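Local coordinates for protein putative ABC type-2 transporter (Thermotoga maritima MSB8, PDB 3CNI) that probably takes part in transmembrane transport as an ABC-2 family integral membrane protein, represented here by one domain that binds calcium in the crystal, at residues A[14-19]-A[45-50]; A[78-83]-A[100-105]. All blocks are in the same frame, centred on the assembly; numbering follows the deposited sequence.

Contact 1: residues A[14-19]-A[45-50]; sequences AIVRED and KEAEEA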
ATOM      1  N   ALA A  14      -3.601 -17.254  -5.247  1.00 59.18           N
ATOM      2  CA  ALA A  14      -3.543 -17.759  -6.621  1.00 57.74           C
ATOM      3  C   ALA A  14      -3.109 -16.639  -7.532  1.00 57.30           C
ATOM      4  O   ALA A  14      -3.656 -15.540  -7.472  1.00 56.79           O
ATOM      5  CB  ALA A  14      -4.876 -18.271  -7.087  1.00 56.69           C
ATOM      6  N   ILE A  15      -2.127 -16.930  -8.384  1.00 57.24           N
ATOM      7  CA  ILE A  15      -1.727 -16.022  -9.463  1.00 57.01           C
ATOM      8  C   ILE A  15      -2.204 -16.580 -10.786  1.00 57.14           C
ATOM      9  O   ILE A  15      -1.934 -17.693 -11.143  1.00 57.26           O
ATOM     10  CB  ILE A  15      -0.228 -15.797  -9.493  1.00 56.92           C
ATOM     11  CG1 ILE A  15       0.283 -15.369  -8.114  1.00 58.59           C
ATOM     12  CG2 ILE A  15       0.180 -14.744 -10.603  1.00 57.11           C
ATOM     13  CD1 ILE A  15       1.809 -15.710  -7.909  1.00 59.35           C
ATOM     14  N   VAL A  16      -2.969 -15.777 -11.497  1.00 57.90           N
ATOM     15  CA  VAL A  16      -3.519 -16.129 -12.819  1.00 57.48           C
ATOM     16  C   VAL A  16      -2.853 -15.181 -13.846  1.00 57.51           C
ATOM     17  O   VAL A  16      -3.061 -13.975 -13.821  1.00 58.10           O
ATOM     18  CB  VAL A  16      -5.040 -15.893 -12.837  1.00 57.16           C
ATOM     19  CG1 VAL A  16      -5.555 -15.836 -14.251  1.00 56.06           C
ATOM     20  CG2 VAL A  16      -5.740 -16.917 -12.033  1.00 56.92           C
ATOM     21  N   ARG A  17      -1.971 -15.701 -14.677  1.00 57.80           N
ATOM     22  CA  ARG A  17      -1.241 -14.830 -15.618  1.00 57.20           C
ATOM     23  C   ARG A  17      -1.745 -15.146 -16.963  1.00 55.97           C
ATOM     24  O   ARG A  17      -1.606 -16.253 -17.401  1.00 55.07           O
ATOM     25  CB  ARG A  17       0.277 -14.997 -15.574  1.00 57.48           C
ATOM     26  CG  ARG A  17       0.987 -14.060 -16.631  1.00 57.74           C
ATOM     27  CD  ARG A  17       2.493 -13.933 -16.453  1.00 56.67           C
ATOM     28  NE  ARG A  17       3.136 -15.228 -16.333  1.00 52.31           N
ATOM     29  CZ  ARG A  17       3.329 -16.052 -17.323  1.00 56.40           C
ATOM     30  NH1 ARG A  17       3.926 -17.200 -17.086  1.00 58.07           N
ATOM     31  NH2 ARG A  17       2.959 -15.733 -18.550  1.00 58.54           N
ATOM     32  N   GLU A  18      -2.337 -14.150 -17.598  1.00 56.77           N
ATOM     33  CA  GLU A  18      -2.874 -14.311 -18.933  1.00 58.93           C
ATOM     34  C   GLU A  18      -1.975 -13.732 -20.008  1.00 58.33           C
ATOM     35  O   GLU A  18      -2.020 -14.120 -21.161  1.00 58.73           O
ATOM     36  CB  GLU A  18      -4.249 -13.659 -19.009  1.00 60.46           C
ATOM     37  CG  GLU A  18      -5.315 -14.413 -18.200  1.00 65.41           C
ATOM     38  CD  GLU A  18      -6.666 -13.679 -18.135  1.00 74.65           C
ATOM     39  OE1 GLU A  18      -6.689 -12.395 -18.134  1.00 78.55           O
ATOM     40  OE2 GLU A  18      -7.709 -14.408 -18.090  1.00 76.57           O
ATOM     41  N   ASP A  19      -1.146 -12.805 -19.577  1.00 58.42           N
ATOM     42  CA  ASP A  19      -0.122 -12.142 -20.411  1.00 58.30           C
ATOM     43  C   ASP A  19       1.131 -13.019 -20.561  1.00 57.44           C
ATOM     44  O   ASP A  19       1.676 -13.530 -19.588  1.00 57.39           O
ATOM     45  CB  ASP A  19       0.247 -10.797 -19.736  1.00 58.73           C
ATOM     46  CG  ASP A  19       0.919  -9.815 -20.679  1.00 60.58           C
ATOM     47  OD1 ASP A  19       0.229  -9.080 -21.384  1.00 63.06           O
ATOM     48  OD2 ASP A  19       2.147  -9.768 -20.708  1.00 64.90           O
ATOM     49  N   LYS A  45     -10.784 -20.056 -13.651  1.00 62.72           N
ATOM     50  CA  LYS A  45     -11.808 -20.946 -13.060  1.00 62.56           C
ATOM     51  C   LYS A  45     -11.114 -21.908 -12.102  1.00 62.80           C
ATOM     52  O   LYS A  45     -11.622 -22.288 -11.040  1.00 63.66           O
ATOM     53  CB  LYS A  45     -12.558 -21.743 -14.139  1.00 62.61           C
ATOM     54  CG  LYS A  45     -14.070 -21.485 -14.212  1.00 63.38           C
ATOM     55  N   GLU A  46      -9.921 -22.297 -12.501  1.00 62.79           N
ATOM     56  CA  GLU A  46      -9.110 -23.232 -11.742  1.00 62.70           C
ATOM     57  C   GLU A  46      -8.439 -22.513 -10.558  1.00 61.97           C
ATOM     58  O   GLU A  46      -8.123 -23.139  -9.539  1.00 62.47           O
ATOM     59  CB  GLU A  46      -8.069 -23.875 -12.670  1.00 63.12           C
ATOM     60  CG  GLU A  46      -7.089 -24.896 -12.023  1.00 66.62           C
ATOM     61  CD  GLU A  46      -7.596 -26.340 -12.008  1.00 67.78           C
ATOM     62  OE1 GLU A  46      -7.539 -27.016 -13.059  1.00 70.34           O
ATOM     63  OE2 GLU A  46      -8.042 -26.797 -10.930  1.00 70.66           O
ATOM     64  N   ALA A  47      -8.206 -21.209 -10.683  1.00 60.27           N
ATOM     65  CA  ALA A  47      -7.567 -20.466  -9.590  1.00 59.55           C
ATOM     66  C   ALA A  47      -8.645 -20.248  -8.536  1.00 59.18           C
ATOM     67  O   ALA A  47      -8.388 -20.342  -7.341  1.00 58.81           O
ATOM     68  CB  ALA A  47      -6.933 -19.121 -10.049  1.00 57.97           C
ATOM     69  N   GLU A  48      -9.843 -19.962  -9.016  1.00 59.08           N
ATOM     70  CA  GLU A  48     -11.006 -19.836  -8.175  1.00 59.44           C
ATOM     71  C   GLU A  48     -11.266 -21.106  -7.384  1.00 59.42           C
ATOM     72  O   GLU A  48     -11.778 -21.076  -6.273  1.00 59.13           O
ATOM     73  CB  GLU A  48     -12.251 -19.494  -8.987  1.00 60.00           C
ATOM     74  CG  GLU A  48     -13.483 -19.611  -8.108  1.00 62.05           C
ATOM     75  CD  GLU A  48     -14.676 -18.826  -8.586  1.00 64.90           C
ATOM     76  OE1 GLU A  48     -15.556 -19.430  -9.232  1.00 67.50           O
ATOM     77  OE2 GLU A  48     -14.758 -17.615  -8.271  1.00 65.84           O
ATOM     78  N   GLU A  49     -10.900 -22.236  -7.967  1.00 59.45           N
ATOM     79  CA  GLU A  49     -11.170 -23.509  -7.352  1.00 59.05           C
ATOM     80  C   GLU A  49     -10.130 -23.860  -6.307  1.00 58.18           C
ATOM     81  O   GLU A  49     -10.462 -24.334  -5.228  1.00 58.10           O
ATOM     82  CB  GLU A  49     -11.336 -24.588  -8.405  1.00 59.87           C
ATOM     83  CG  GLU A  49     -12.669 -24.409  -9.190  1.00 62.05           C
ATOM     84  N   ALA A  50      -8.879 -23.547  -6.595  1.00 57.19           N
ATOM     85  CA  ALA A  50      -7.814 -23.691  -5.600  1.00 57.12           C
ATOM     86  C   ALA A  50      -8.045 -22.747  -4.408  1.00 58.24           C
ATOM     87  O   ALA A  50      -7.719 -23.094  -3.282  1.00 59.72           O
ATOM     88  CB  ALA A  50      -6.423 -23.480  -6.214  1.00 56.55           C
TER
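A14 and A47 meet methyl to methyl: CB of A14 lies 3.7 Å from CB of A47, and the CA atoms of the same two residues are only 5.7 Å apart. Both methyls point into the interface, so strand and helix come together through two of the smallest side chains. V16, two residues further along the strand on the same face, turns its CG2 branch toward the A47 methyl, but the modelled spacing of this second pair is too short to be trusted. No hydrogen bond joins the two segments, and all three touching residues are buried. Helix 44-54 links strand 36-41 to strand 58-62 and packs over strand 12-17, which lies between them in the sheet; parallel strands joined this way form a beta-alpha-beta crossover. I15, between A14 and V16, points to the other face of the sheet, where it touches E28 of helix 22-32. V51 of helix 44-54 also touches A14, and L44 touches V16, continuing the apolar seam in both directions along the helix. Polar contacts gather at the strand's end and in the turn after it. NH2 of R17 donates to the backbone O of D19 at 2.8 Å, with an N-H...O angle of 160° and the oxygen almost exactly in the guanidinium plane. NE of R17 makes a salt bridge with E28, and the D19 carboxylate accepts bonds from the backbone N of G65 and of G21.

Contact 2: residues A[78-83]-A[100-105]; sequences LEIVWY and SLIESL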
ATOM      1  N   LEU A  78      -3.671  -4.460 -12.945  1.00 65.34           N
ATOM      2  CA  LEU A  78      -3.535  -5.630 -12.090  1.00 65.53           C
ATOM      3  C   LEU A  78      -4.848  -5.797 -11.293  1.00 65.34           C
ATOM      4  O   LEU A  78      -5.295  -4.857 -10.635  1.00 65.23           O
ATOM      5  CB  LEU A  78      -2.311  -5.495 -11.177  1.00 65.17           C
ATOM      6  CG  LEU A  78      -1.895  -6.723 -10.370  1.00 65.80           C
ATOM      7  CD1 LEU A  78      -0.917  -7.557 -11.112  1.00 65.11           C
ATOM      8  CD2 LEU A  78      -1.285  -6.363  -9.008  1.00 67.56           C
ATOM      9  N   GLU A  79      -5.481  -6.975 -11.383  1.00 64.72           N
ATOM     10  CA  GLU A  79      -6.710  -7.208 -10.612  1.00 62.92           C
ATOM     11  C   GLU A  79      -6.482  -8.158  -9.473  1.00 62.12           C
ATOM     12  O   GLU A  79      -5.670  -9.101  -9.529  1.00 60.94           O
ATOM     13  CB  GLU A  79      -7.843  -7.700 -11.494  1.00 64.22           C
ATOM     14  CG  GLU A  79      -7.784  -7.236 -12.957  1.00 66.21           C
ATOM     15  CD  GLU A  79      -9.134  -6.977 -13.596  1.00 70.85           C
ATOM     16  OE1 GLU A  79     -10.169  -7.503 -13.090  1.00 72.07           O
ATOM     17  OE2 GLU A  79      -9.155  -6.235 -14.637  1.00 74.58           O
ATOM     18  N   ILE A  80      -7.187  -7.840  -8.394  1.00 61.16           N
ATOM     19  CA  ILE A  80      -7.270  -8.692  -7.196  1.00 60.77           C
ATOM     20  C   ILE A  80      -8.709  -9.024  -6.992  1.00 60.24           C
ATOM     21  O   ILE A  80      -9.536  -8.128  -6.954  1.00 59.69           O
ATOM     22  CB  ILE A  80      -6.711  -8.015  -5.887  1.00 60.66           C
ATOM     23  CG1 ILE A  80      -5.404  -7.247  -6.204  1.00 62.13           C
ATOM     24  CG2 ILE A  80      -6.526  -9.051  -4.788  1.00 57.68           C
ATOM     25  CD1 ILE A  80      -5.014  -6.102  -5.242  1.00 62.22           C
ATOM     26  N   VAL A  81      -9.005 -10.323  -6.937  1.00 59.96           N
ATOM     27  CA  VAL A  81     -10.317 -10.829  -6.513  1.00 59.66           C
ATOM     28  C   VAL A  81     -10.162 -11.370  -5.105  1.00 59.36           C
ATOM     29  O   VAL A  81      -9.358 -12.270  -4.848  1.00 59.79           O
ATOM     30  CB  VAL A  81     -10.856 -11.951  -7.447  1.00 60.51           C
ATOM     31  CG1 VAL A  81     -12.312 -12.258  -7.150  1.00 56.87           C
ATOM     32  CG2 VAL A  81     -10.654 -11.548  -8.921  1.00 61.19           C
ATOM     33  N   TRP A  82     -10.910 -10.785  -4.192  1.00 58.84           N
ATOM     34  CA  TRP A  82     -10.825 -11.154  -2.795  1.00 59.99           C
ATOM     35  C   TRP A  82     -11.942 -12.047  -2.400  1.00 59.68           C
ATOM     36  O   TRP A  82     -13.035 -11.873  -2.851  1.00 59.66           O
ATOM     37  CB  TRP A  82     -10.881  -9.917  -1.891  1.00 60.39           C
ATOM     38  CG  TRP A  82      -9.799  -8.893  -2.092  1.00 59.33           C
ATOM     39  CD1 TRP A  82      -9.857  -7.772  -2.896  1.00 59.43           C
ATOM     40  CD2 TRP A  82      -8.554  -8.829  -1.401  1.00 57.61           C
ATOM     41  NE1 TRP A  82      -8.718  -7.054  -2.754  1.00 60.57           N
ATOM     42  CE2 TRP A  82      -7.897  -7.675  -1.843  1.00 59.71           C
ATOM     43  CE3 TRP A  82      -7.942  -9.624  -0.429  1.00 59.46           C
ATOM     44  CZ2 TRP A  82      -6.633  -7.299  -1.358  1.00 61.24           C
ATOM     45  CZ3 TRP A  82      -6.686  -9.258   0.024  1.00 59.54           C
ATOM     46  CH2 TRP A  82      -6.065  -8.095  -0.417  1.00 57.61           C
ATOM     47  N   TYR A  83     -11.636 -13.016  -1.552  1.00 61.65           N
ATOM     48  CA  TYR A  83     -12.622 -13.991  -1.067  1.00 62.87           C
ATOM     49  C   TYR A  83     -12.719 -13.868   0.442  1.00 65.06           C
ATOM     50  O   TYR A  83     -11.971 -14.522   1.215  1.00 64.87           O
ATOM     51  CB  TYR A  83     -12.256 -15.420  -1.448  1.00 63.18           C
ATOM     52  CG  TYR A  83     -12.384 -15.646  -2.935  1.00 62.10           C
ATOM     53  CD1 TYR A  83     -13.449 -16.378  -3.456  1.00 57.95           C
ATOM     54  CD2 TYR A  83     -11.466 -15.080  -3.826  1.00 59.26           C
ATOM     55  CE1 TYR A  83     -13.592 -16.549  -4.798  1.00 57.28           C
ATOM     56  CE2 TYR A  83     -11.603 -15.269  -5.181  1.00 58.83           C
ATOM     57  CZ  TYR A  83     -12.672 -15.994  -5.655  1.00 57.56           C
ATOM     58  OH  TYR A  83     -12.857 -16.189  -6.992  1.00 58.26           O
ATOM     59  N   SER A 100       0.339  -4.581   0.998  1.00 65.45           N
ATOM     60  CA  SER A 100       1.753  -4.377   1.254  1.00 65.83           C
ATOM     61  C   SER A 100       2.607  -5.076   0.206  1.00 66.44           C
ATOM     62  O   SER A 100       3.624  -4.567  -0.270  1.00 66.84           O
ATOM     63  CB  SER A 100       2.041  -4.930   2.626  1.00 66.14           C
ATOM     64  OG  SER A 100       3.347  -4.702   2.955  1.00 69.38           O
ATOM     65  N   LEU A 101       2.164  -6.255  -0.193  1.00 66.69           N
ATOM     66  CA  LEU A 101       2.906  -7.033  -1.214  0.50 66.36           C
ATOM     67  C   LEU A 101       2.799  -6.403  -2.603  1.00 66.35           C
ATOM     68  O   LEU A 101       3.738  -6.431  -3.359  1.00 67.03           O
ATOM     69  CB  LEU A 101       2.455  -8.517  -1.244  0.50 66.41           C
ATOM     70  CG  LEU A 101       2.624  -9.277   0.083  0.50 65.99           C
ATOM     71  CD1 LEU A 101       2.098 -10.702  -0.043  0.50 65.00           C
ATOM     72  CD2 LEU A 101       4.061  -9.260   0.564  0.50 63.56           C
ATOM     73  N   ILE A 102       1.657  -5.823  -2.936  1.00 66.79           N
ATOM     74  CA  ILE A 102       1.484  -5.154  -4.210  1.00 66.61           C
ATOM     75  C   ILE A 102       2.428  -3.916  -4.280  1.00 66.69           C
ATOM     76  O   ILE A 102       2.992  -3.571  -5.336  1.00 65.56           O
ATOM     77  CB  ILE A 102      -0.006  -4.725  -4.428  1.00 67.90           C
ATOM     78  CG1 ILE A 102      -0.921  -5.956  -4.549  1.00 68.40           C
ATOM     79  CG2 ILE A 102      -0.132  -3.842  -5.634  1.00 66.27           C
ATOM     80  CD1 ILE A 102      -0.222  -7.127  -5.127  1.00 71.86           C
ATOM     81  N   GLU A 103       2.586  -3.238  -3.149  1.00 66.80           N
ATOM     82  CA  GLU A 103       3.495  -2.046  -3.098  1.00 66.21           C
ATOM     83  C   GLU A 103       4.859  -2.541  -3.397  1.00 65.62           C
ATOM     84  O   GLU A 103       5.623  -1.974  -4.182  1.00 66.46           O
ATOM     85  CB  GLU A 103       3.475  -1.358  -1.736  1.00 65.61           C
ATOM     86  CG  GLU A 103       2.207  -0.637  -1.447  1.00 68.18           C
ATOM     87  CD  GLU A 103       1.955   0.514  -2.403  1.00 68.29           C
ATOM     88  OE1 GLU A 103       2.893   0.931  -3.127  1.00 71.66           O
ATOM     89  OE2 GLU A 103       0.816   1.001  -2.442  1.00 69.60           O
ATOM     90  N   SER A 104       5.173  -3.659  -2.806  1.00 65.11           N
ATOM     91  CA  SER A 104       6.567  -4.155  -2.930  1.00 65.30           C
ATOM     92  C   SER A 104       6.887  -4.596  -4.367  1.00 63.99           C
ATOM     93  O   SER A 104       8.000  -4.494  -4.862  1.00 65.44           O
ATOM     94  CB  SER A 104       6.771  -5.278  -1.887  1.00 65.13           C
ATOM     95  OG  SER A 104       7.925  -5.977  -2.221  1.00 70.10           O
ATOM     96  N   LEU A 105       5.874  -5.048  -5.066  1.00 63.83           N
ATOM     97  CA  LEU A 105       6.003  -5.478  -6.452  1.00 63.96           C
ATOM     98  C   LEU A 105       6.362  -4.299  -7.366  1.00 65.02           C
ATOM     99  O   LEU A 105       7.087  -4.402  -8.358  1.00 63.94           O
ATOM    100  CB  LEU A 105       4.695  -6.125  -6.920  1.00 63.90           C
ATOM    101  CG  LEU A 105       4.613  -6.407  -8.425  1.00 64.31           C
ATOM    102  CD1 LEU A 105       5.752  -7.434  -8.953  1.00 64.78           C
ATOM    103  CD2 LEU A 105       3.187  -6.800  -8.803  1.00 60.25           C
TER
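L78 and I102 reach toward each other tip to tip, with CD2 of L78 4.1 Å from CD1 of I102. The same CD2 also comes to 4.5 Å from CD2 of L105, one helical turn beyond I102, so a single leucine branch faces two side chains of the helix. With CG of L78 anti to the backbone N (chi1 -171°), the branched end extends from the strand to the helix. I80 meets I102 differently: the two side chains slide past each other in opposite directions, and CD1 of I80 stops 4.2 Å from CG1 of I102, partway along that chain rather than at its end. The contact is wholly apolar and its four residues are buried. These side chains bridge backbones that stay well apart: the axes of strand segment 78-83 and helix segment 100-105 come within 12.0 Å and run nearly antiparallel, at 165°. In the next shell, W82 lies on the same face of the strand as I80; CG2 of I80 sits 3.5 Å above one face of the indole, offset toward its rim. The indole NE1 is hydrogen-bonded to OE1 of Q131, which helps fix the ring. I129 of strand 127-135 touches L78, I80 and I102 alike, closing one flank of the cluster. Across the helix, OG of S100 is hydrogen-bonded to OG of S100 of the second subunit, so this helix also belongs to the subunit interface. Helix 89-107 is the helix of a beta-alpha-beta crossover between the adjacent parallel strands 76-84 and 127-135, and lies beside helix 22-32, whose L31 touches both I102 and L105 while A30 touches L105.

Contacts 1 and 2 lie on one mixed sheet, their centres 14 Å apart, but pack helices against its two faces: helix 44-54 covers one, while helix 89-107 shares the other with helix 22-32. Strand 58-62 separates their strands. The two contacts meet directly, because Y83 points to the side of helix 44-54 and its OH lies 2.7 Å from OE2 of E48, probably hydrogen-bonded. Contact 1 packs away from the calcium sites, although its R17 touches E25, a calcium ligand seen for this protein. Contact 2 is nearer: the I80 side chain lies about 7 Å from a bound calcium ion, and the I102 side chain about 6 Å from that of S99, which binds calcium together with E146.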